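Local coordinates for protein replicative DNA helicase (Nostoc punctiforme, PDB 4O1R) that is the intein of a replicative DNA helicase, which probably excises itself from the precursor and joins the flanking segments by protein splicing, at residues G67-R71 with A135-V140. Residues are numbered along the deposited sequence; the frame is centred on the assembly and turned at random.
Sequences GRKIR and ANNIIV
R68 reaches over to the type I' turn A135-I138 and puts NH1 on the backbone O of N137, 2.8 Å away. The bond lies in the carbonyl plane on a lone pair, and the oxygen sits at the edge of the guanidinium. The bend at chi2 (-143°) steers the arm across the N137 side chain at about a right angle, with R68 CD against N137 CB; NH1 also bonds the carbonyl of P99. The preceding turn residue, N136, makes the reverse link. Its CG stands anti to the carbonyl carbon (chi1 -84°), bringing ND2 to donate to K69 O at 2.8 Å, tilted 18° from the K69 carbonyl plane, while OD1 takes the backbone N-H of L10. A water joins K69 N to N136 O. Next to these polar links, I70 presses CD1 against both A135 CB (4.0 Å) and V140 CG1 (3.9 Å). Its CG2 meets I138 CD1 at 3.8 Å; F78 touches I70, I138 and V140. I138 CD1 also packs against R68 CB. The contact thus ties the hairpin 132-141 of the intein fold to strand 69-72: backbone carbonyls on both sides are gripped by side-chain N-H groups, which probably fixes the turn against a buried aliphatic layer.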
loop_
_atom_site.group_PDB
_atom_site.type_symbol
_atom_site.label_atom_id
_atom_site.label_comp_id
_atom_site.label_asym_id
_atom_site.label_seq_id
_atom_site.Cartn_x
_atom_site.Cartn_y
_atom_site.Cartn_z
ATOM N N GLY A 67 -4.066 -11.711 8.596
ATOM C CA GLY A 67 -5.104 -10.782 9.034
ATOM C C GLY A 67 -4.909 -9.345 8.607
ATOM O O GLY A 67 -5.673 -8.467 9.025
ATOM N N ARG A 68 -3.919 -9.079 7.761
ATOM C CA ARG A 68 -3.734 -7.723 7.247
ATOM C C ARG A 68 -4.839 -7.414 6.251
ATOM O O ARG A 68 -5.356 -8.318 5.599
ATOM C CB ARG A 68 -2.351 -7.573 6.646
ATOM C CG ARG A 68 -1.316 -8.024 7.668
ATOM C CD ARG A 68 -0.083 -7.225 7.655
ATOM N NE ARG A 68 0.897 -7.843 8.548
ATOM C CZ ARG A 68 2.211 -7.704 8.410
ATOM N NH1 ARG A 68 2.717 -6.964 7.419
ATOM N NH2 ARG A 68 3.016 -8.306 9.272
ATOM N N LYS A 69 -5.241 -6.153 6.181
ATOM C CA LYS A 69 -6.420 -5.779 5.409
ATOM C C LYS A 69 -6.200 -4.393 4.840
ATOM O O LYS A 69 -5.662 -3.516 5.528
ATOM C CB LYS A 69 -7.640 -5.727 6.333
ATOM C CG LYS A 69 -8.977 -5.608 5.632
ATOM C CD LYS A 69 -10.099 -5.431 6.643
ATOM C CE LYS A 69 -10.417 -6.710 7.384
ATOM N NZ LYS A 69 -11.616 -6.534 8.249
ATOM N N ILE A 70 -6.622 -4.189 3.598
ATOM C CA ILE A 70 -6.520 -2.881 2.971
ATOM C C ILE A 70 -7.666 -2.716 1.997
ATOM O O ILE A 70 -8.180 -3.702 1.466
ATOM C CB ILE A 70 -5.139 -2.707 2.283
ATOM C CG1 ILE A 70 -4.848 -1.241 1.917
ATOM C CG2 ILE A 70 -5.005 -3.660 1.082
ATOM C CD1 ILE A 70 -3.404 -1.032 1.454
ATOM N N ARG A 71 -8.061 -1.468 1.772
ATOM C CA ARG A 71 -9.108 -1.146 0.796
ATOM C C ARG A 71 -8.500 -0.299 -0.298
ATOM O O ARG A 71 -8.012 0.802 -0.040
ATOM C CB ARG A 71 -10.300 -0.448 1.463
ATOM C CG ARG A 71 -10.987 -1.420 2.427
ATOM C CD ARG A 71 -12.080 -0.793 3.236
ATOM N NE ARG A 71 -13.229 -0.488 2.405
ATOM C CZ ARG A 71 -13.832 0.692 2.366
ATOM N NH1 ARG A 71 -13.390 1.688 3.129
ATOM N NH2 ARG A 71 -14.884 0.866 1.576
ATOM N N ALA A 135 1.321 0.587 3.238
ATOM C CA ALA A 135 0.051 1.090 3.745
ATOM C C ALA A 135 -0.695 -0.056 4.402
ATOM O O ALA A 135 -0.787 -1.151 3.829
ATOM C CB ALA A 135 -0.770 1.698 2.626
ATOM N N ASN A 136 -1.214 0.179 5.606
ATOM C CA ASN A 136 -1.838 -0.894 6.376
ATOM C C ASN A 136 -0.941 -2.124 6.447
ATOM O O ASN A 136 -1.406 -3.270 6.425
ATOM C CB ASN A 136 -3.230 -1.255 5.826
ATOM C CG ASN A 136 -4.320 -0.351 6.356
ATOM O OD1 ASN A 136 -4.060 0.674 6.997
ATOM N ND2 ASN A 136 -5.559 -0.737 6.109
ATOM N N ASN A 137 0.363 -1.877 6.519
ATOM C CA ASN A 137 1.351 -2.953 6.653
ATOM C C ASN A 137 1.348 -3.917 5.460
ATOM O O ASN A 137 1.684 -5.089 5.608
ATOM C CB ASN A 137 1.162 -3.734 7.969
ATOM C CG ASN A 137 1.395 -2.892 9.195
ATOM O OD1 ASN A 137 2.360 -2.133 9.267
ATOM N ND2 ASN A 137 0.521 -3.038 10.181
ATOM N N ILE A 138 1.001 -3.390 4.288
ATOM C CA ILE A 138 1.070 -4.116 3.007
ATOM C C ILE A 138 1.807 -3.223 2.001
ATOM O O ILE A 138 1.616 -2.011 1.986
ATOM C CB ILE A 138 -0.346 -4.476 2.484
ATOM C CG1 ILE A 138 -1.069 -5.373 3.494
ATOM C CG2 ILE A 138 -0.283 -5.167 1.096
ATOM C CD1 ILE A 138 -2.543 -5.620 3.191
ATOM N N ILE A 139 2.660 -3.823 1.172
ATOM C CA ILE A 139 3.395 -3.057 0.150
ATOM C C ILE A 139 2.509 -2.785 -1.059
ATOM O O ILE A 139 1.910 -3.709 -1.606
ATOM C CB ILE A 139 4.679 -3.791 -0.238
ATOM C CG1 ILE A 139 5.612 -3.838 0.973
ATOM C CG2 ILE A 139 5.385 -3.125 -1.421
ATOM C CD1 ILE A 139 6.600 -4.946 0.925
ATOM N N VAL A 140 2.383 -1.518 -1.444
ATOM C CA VAL A 140 1.574 -1.116 -2.605
ATOM C C VAL A 140 2.403 -0.277 -3.576
ATOM O O VAL A 140 3.296 0.439 -3.137
ATOM C CB VAL A 140 0.305 -0.334 -2.192
ATOM C CG1 VAL A 140 -0.472 -1.101 -1.150
ATOM C CG2 VAL A 140 0.643 1.063 -1.663
HETATM O O HOH W 1 -3.479 -4.451 7.831
#